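Local coordinates for protein aryl esterase (Mycobacterium smegmatis, PDB 2Q0Q) that hydrolyses aryl esters and catalyses acyl transfer to alcohols in water, as an oligomeric member of the SGNH hydrolase superfamily, at residues 32-42 with 201-212. Sequence-based numbering, arbitrary orientation.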
loop_
_atom_site.group_PDB
_atom_site.type_symbol
_atom_site.label_atom_id
_atom_site.label_comp_id
_atom_site.label_asym_id
_atom_site.label_seq_id
_atom_site.Cartn_x
_atom_site.Cartn_y
_atom_site.Cartn_z
ATOM N N VAL G 32 -22.779 -11.089 -36.139
ATOM C CA VAL G 32 -21.828 -12.161 -36.386
ATOM C C VAL G 32 -21.134 -12.655 -35.130
ATOM O O VAL G 32 -20.947 -13.855 -34.954
ATOM C CB VAL G 32 -20.790 -11.749 -37.460
ATOM C CG1 VAL G 32 -19.728 -12.825 -37.634
ATOM C CG2 VAL G 32 -21.511 -11.461 -38.783
ATOM N N ARG G 33 -20.753 -11.742 -34.241
ATOM C CA ARG G 33 -20.263 -12.173 -32.948
ATOM C C ARG G 33 -21.343 -12.992 -32.215
ATOM O O ARG G 33 -22.531 -12.844 -32.461
ATOM C CB ARG G 33 -19.731 -10.980 -32.138
ATOM C CG ARG G 33 -20.674 -9.798 -31.883
ATOM C CD ARG G 33 -19.841 -8.669 -31.339
ATOM N NE ARG G 33 -20.654 -7.554 -30.856
ATOM C CZ ARG G 33 -20.845 -6.393 -31.480
ATOM N NH1 ARG G 33 -20.305 -6.159 -32.667
ATOM N NH2 ARG G 33 -21.594 -5.469 -30.905
ATOM N N TRP G 34 -20.912 -13.906 -31.355
ATOM C CA TRP G 34 -21.845 -14.869 -30.762
ATOM C C TRP G 34 -22.870 -14.227 -29.844
ATOM O O TRP G 34 -23.978 -14.737 -29.709
ATOM C CB TRP G 34 -21.104 -16.024 -30.053
ATOM C CG TRP G 34 -20.340 -15.675 -28.797
ATOM C CD1 TRP G 34 -18.990 -15.506 -28.668
ATOM C CD2 TRP G 34 -20.888 -15.514 -27.492
ATOM N NE1 TRP G 34 -18.669 -15.224 -27.365
ATOM C CE2 TRP G 34 -19.817 -15.204 -26.622
ATOM C CE3 TRP G 34 -22.196 -15.558 -26.973
ATOM C CZ2 TRP G 34 -20.007 -14.975 -25.261
ATOM C CZ3 TRP G 34 -22.381 -15.325 -25.626
ATOM C CH2 TRP G 34 -21.296 -15.037 -24.784
ATOM N N THR G 35 -22.514 -13.091 -29.234
ATOM C CA THR G 35 -23.476 -12.349 -28.410
ATOM C C THR G 35 -24.671 -11.866 -29.259
ATOM O O THR G 35 -25.814 -11.816 -28.790
ATOM C CB THR G 35 -22.809 -11.148 -27.660
ATOM O OG1 THR G 35 -22.141 -10.287 -28.594
ATOM C CG2 THR G 35 -21.807 -11.662 -26.674
ATOM N N GLY G 36 -24.389 -11.499 -30.507
ATOM C CA GLY G 36 -25.431 -11.101 -31.451
ATOM C C GLY G 36 -26.258 -12.271 -31.936
ATOM O O GLY G 36 -27.481 -12.166 -31.985
ATOM N N VAL G 37 -25.592 -13.381 -32.277
ATOM C CA VAL G 37 -26.266 -14.629 -32.653
ATOM C C VAL G 37 -27.156 -15.120 -31.509
ATOM O O VAL G 37 -28.301 -15.543 -31.742
ATOM C CB VAL G 37 -25.261 -15.725 -33.031
ATOM C CG1 VAL G 37 -25.995 -17.034 -33.240
ATOM C CG2 VAL G 37 -24.476 -15.301 -34.267
ATOM N N LEU G 38 -26.651 -14.979 -30.269
ATOM C CA LEU G 38 -27.446 -15.290 -29.085
ATOM C C LEU G 38 -28.719 -14.442 -29.061
ATOM O O LEU G 38 -29.809 -14.966 -28.869
ATOM C CB LEU G 38 -26.625 -15.085 -27.796
ATOM C CG LEU G 38 -27.310 -15.356 -26.451
ATOM C CD1 LEU G 38 -27.801 -16.765 -26.297
ATOM C CD2 LEU G 38 -26.338 -15.042 -25.345
ATOM N N ALA G 39 -28.570 -13.136 -29.274
ATOM C CA ALA G 39 -29.701 -12.210 -29.211
ATOM C C ALA G 39 -30.757 -12.528 -30.279
ATOM O O ALA G 39 -31.966 -12.518 -29.984
ATOM C CB ALA G 39 -29.204 -10.772 -29.338
ATOM N N GLN G 40 -30.280 -12.785 -31.510
ATOM C CA GLN G 40 -31.114 -13.211 -32.660
ATOM C C GLN G 40 -31.911 -14.452 -32.310
ATOM O O GLN G 40 -33.128 -14.522 -32.518
ATOM C CB GLN G 40 -30.260 -13.614 -33.876
ATOM C CG GLN G 40 -29.572 -12.517 -34.658
ATOM C CD GLN G 40 -28.555 -13.107 -35.663
ATOM O OE1 GLN G 40 -28.826 -14.123 -36.322
ATOM N NE2 GLN G 40 -27.383 -12.479 -35.762
ATOM N N GLN G 41 -31.188 -15.449 -31.816
ATOM C CA GLN G 41 -31.760 -16.756 -31.554
ATOM C C GLN G 41 -32.788 -16.693 -30.433
ATOM O O GLN G 41 -33.801 -17.379 -30.492
ATOM C CB GLN G 41 -30.656 -17.765 -31.227
ATOM C CG GLN G 41 -29.773 -18.113 -32.421
ATOM C CD GLN G 41 -30.481 -18.954 -33.457
ATOM O OE1 GLN G 41 -30.984 -20.035 -33.164
ATOM N NE2 GLN G 41 -30.503 -18.466 -34.684
ATOM N N LEU G 42 -32.531 -15.872 -29.424
ATOM C CA LEU G 42 -33.429 -15.768 -28.283
ATOM C C LEU G 42 -34.676 -14.947 -28.613
ATOM O O LEU G 42 -35.776 -15.280 -28.181
ATOM C CB LEU G 42 -32.688 -15.147 -27.105
ATOM C CG LEU G 42 -31.714 -16.051 -26.370
ATOM C CD1 LEU G 42 -30.886 -15.246 -25.360
ATOM C CD2 LEU G 42 -32.459 -17.227 -25.712
ATOM N N ASN G 201 -18.378 -18.485 -33.876
ATOM C CA ASN G 201 -19.285 -17.541 -33.211
ATOM C C ASN G 201 -20.730 -17.998 -33.344
ATOM O O ASN G 201 -21.501 -18.037 -32.383
ATOM C CB ASN G 201 -19.147 -16.144 -33.801
ATOM C CG ASN G 201 -18.022 -15.367 -33.177
ATOM O OD1 ASN G 201 -18.144 -14.918 -32.041
ATOM N ND2 ASN G 201 -16.903 -15.222 -33.914
ATOM N N ARG G 202 -21.095 -18.380 -34.557
ATOM C CA ARG G 202 -22.451 -18.839 -34.810
ATOM C C ARG G 202 -22.830 -20.079 -33.984
ATOM O O ARG G 202 -23.900 -20.125 -33.377
ATOM C CB ARG G 202 -22.612 -19.103 -36.302
ATOM C CG ARG G 202 -23.946 -19.656 -36.743
ATOM C CD ARG G 202 -24.912 -18.549 -36.837
ATOM N NE ARG G 202 -26.250 -19.034 -37.123
ATOM C CZ ARG G 202 -27.302 -18.236 -37.259
ATOM N NH1 ARG G 202 -27.165 -16.924 -37.145
ATOM N NH2 ARG G 202 -28.489 -18.758 -37.528
ATOM N N ASP G 203 -21.970 -21.091 -33.966
ATOM C CA ASP G 203 -22.287 -22.307 -33.228
ATOM C C ASP G 203 -22.388 -22.081 -31.717
ATOM O O ASP G 203 -23.237 -22.695 -31.048
ATOM C CB ASP G 203 -21.237 -23.397 -33.488
ATOM C CG ASP G 203 -21.256 -23.923 -34.921
ATOM O OD1 ASP G 203 -22.316 -23.899 -35.588
ATOM O OD2 ASP G 203 -20.191 -24.395 -35.375
ATOM N N LEU G 204 -21.491 -21.251 -31.189
ATOM C CA LEU G 204 -21.494 -20.942 -29.756
ATOM C C LEU G 204 -22.780 -20.198 -29.366
ATOM O O LEU G 204 -23.390 -20.487 -28.332
ATOM C CB LEU G 204 -20.274 -20.107 -29.352
ATOM C CG LEU G 204 -20.111 -19.957 -27.828
ATOM C CD1 LEU G 204 -19.958 -21.329 -27.160
ATOM C CD2 LEU G 204 -18.967 -19.073 -27.481
ATOM N N GLY G 205 -23.171 -19.245 -30.200
ATOM C CA GLY G 205 -24.437 -18.505 -30.009
ATOM C C GLY G 205 -25.707 -19.358 -29.995
ATOM O O GLY G 205 -26.623 -19.147 -29.171
ATOM N N VAL G 206 -25.761 -20.316 -30.917
ATOM C CA VAL G 206 -26.904 -21.240 -31.041
ATOM C C VAL G 206 -26.997 -22.262 -29.870
ATOM O O VAL G 206 -28.110 -22.683 -29.439
ATOM C CB VAL G 206 -26.844 -21.991 -32.377
ATOM C CG1 VAL G 206 -27.706 -23.228 -32.338
ATOM C CG2 VAL G 206 -27.251 -21.067 -33.521
ATOM N N ALA G 207 -25.804 -22.600 -29.344
ATOM C CA ALA G 207 -25.756 -23.520 -28.223
ATOM C C ALA G 207 -26.151 -22.803 -26.951
ATOM O O ALA G 207 -26.896 -23.351 -26.149
ATOM C CB ALA G 207 -24.378 -24.063 -28.083
ATOM N N LEU G 208 -25.599 -21.603 -26.770
ATOM C CA LEU G 208 -25.904 -20.810 -25.568
ATOM C C LEU G 208 -27.359 -20.338 -25.536
ATOM O O LEU G 208 -27.926 -20.138 -24.445
ATOM C CB LEU G 208 -24.936 -19.620 -25.423
ATOM C CG LEU G 208 -23.503 -19.965 -24.972
ATOM C CD1 LEU G 208 -22.543 -18.767 -25.115
ATOM C CD2 LEU G 208 -23.467 -20.528 -23.536
ATOM N N ALA G 209 -27.943 -20.081 -26.711
ATOM C CA ALA G 209 -29.363 -19.714 -26.782
ATOM C C ALA G 209 -30.184 -20.840 -26.128
ATOM O O ALA G 209 -31.053 -20.578 -25.302
ATOM C CB ALA G 209 -29.780 -19.490 -28.218
ATOM N N GLU G 210 -29.888 -22.095 -26.458
ATOM C CA GLU G 210 -30.571 -23.203 -25.801
ATOM C C GLU G 210 -30.318 -23.214 -24.281
ATOM O O GLU G 210 -31.220 -23.463 -23.482
ATOM C CB GLU G 210 -30.133 -24.531 -26.464
ATOM C CG GLU G 210 -30.810 -25.766 -25.898
ATOM C CD GLU G 210 -30.078 -26.382 -24.694
ATOM O OE1 GLU G 210 -28.840 -26.166 -24.556
ATOM O OE2 GLU G 210 -30.843 -26.959 -23.818
ATOM N N GLN G 211 -29.079 -22.939 -23.890
ATOM C CA GLN G 211 -28.727 -22.938 -22.485
ATOM C C GLN G 211 -29.527 -21.864 -21.739
ATOM O O GLN G 211 -30.072 -22.143 -20.677
ATOM C CB GLN G 211 -27.233 -22.678 -22.316
ATOM C CG GLN G 211 -26.382 -23.837 -22.771
ATOM C CD GLN G 211 -26.379 -24.928 -21.738
ATOM O OE1 GLN G 211 -25.819 -24.741 -20.647
ATOM N NE2 GLN G 211 -27.059 -26.037 -22.031
ATOM N N VAL G 212 -29.583 -20.649 -22.298
ATOM C CA VAL G 212 -30.341 -19.548 -21.699
ATOM C C VAL G 212 -31.814 -19.889 -21.523
ATOM O O VAL G 212 -32.379 -19.694 -20.443
ATOM C CB VAL G 212 -30.210 -18.271 -22.535
ATOM C CG1 VAL G 212 -31.217 -17.198 -22.062
ATOM C CG2 VAL G 212 -28.798 -17.727 -22.417
#
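W34 and L38 are the two knobs of this helix packing. The indole of W34 sits among N201, L204, G205 and L208. L204 and L208 approach the same face of the ring. CD2 of L204 lies 3.7 Å from the centroid of the five-membered ring of W34, only 8° off the ring normal. CD1 of L208 stands over the six-membered ring, 3.5 Å from CZ3 of W34. On the opposite face lies T35 CG2, from the same helix, toward the rim of the ring. The chi1 torsion of W34 tucks CG in between N and C of its own backbone, which turns the indole toward helix 201-212.

L38 fills the next hole, formed by G205, L208, A209 and V212. Its CD1 reaches the backbone of the other helix, 3.3 Å from A209 N. Further along, L42 CD1 meets V212 CG1 at 3.8 Å.

Helices 34-42 and 198-215 lie together on one side of the parallel sheet, in the alpha/beta/alpha fold of SGNH hydrolases. W34, L38 and V212 also touch strand 3-9. The short segments cross at -44° with axes 7.6 Å apart. G205 permits this closeness: it has no side chain where V37 CG1 and the carbonyl of W34 press in.

Polar contacts are few and weak. N201 OD1 accepts a bent bond from W34 N at the start of helix 34-42 (3.0 Å, 133°). N201 ND2 is hydrogen-bonded to T197 O, which helps fix the amide.

On the solvent side, R202 folds back at chi2 and passes across V37. Its NH1 makes a long, weak bond to Q40 OE1, which lies near the guanidinium plane. Q41 bends over V206 and sets its CB against A209 CB at 3.6 Å.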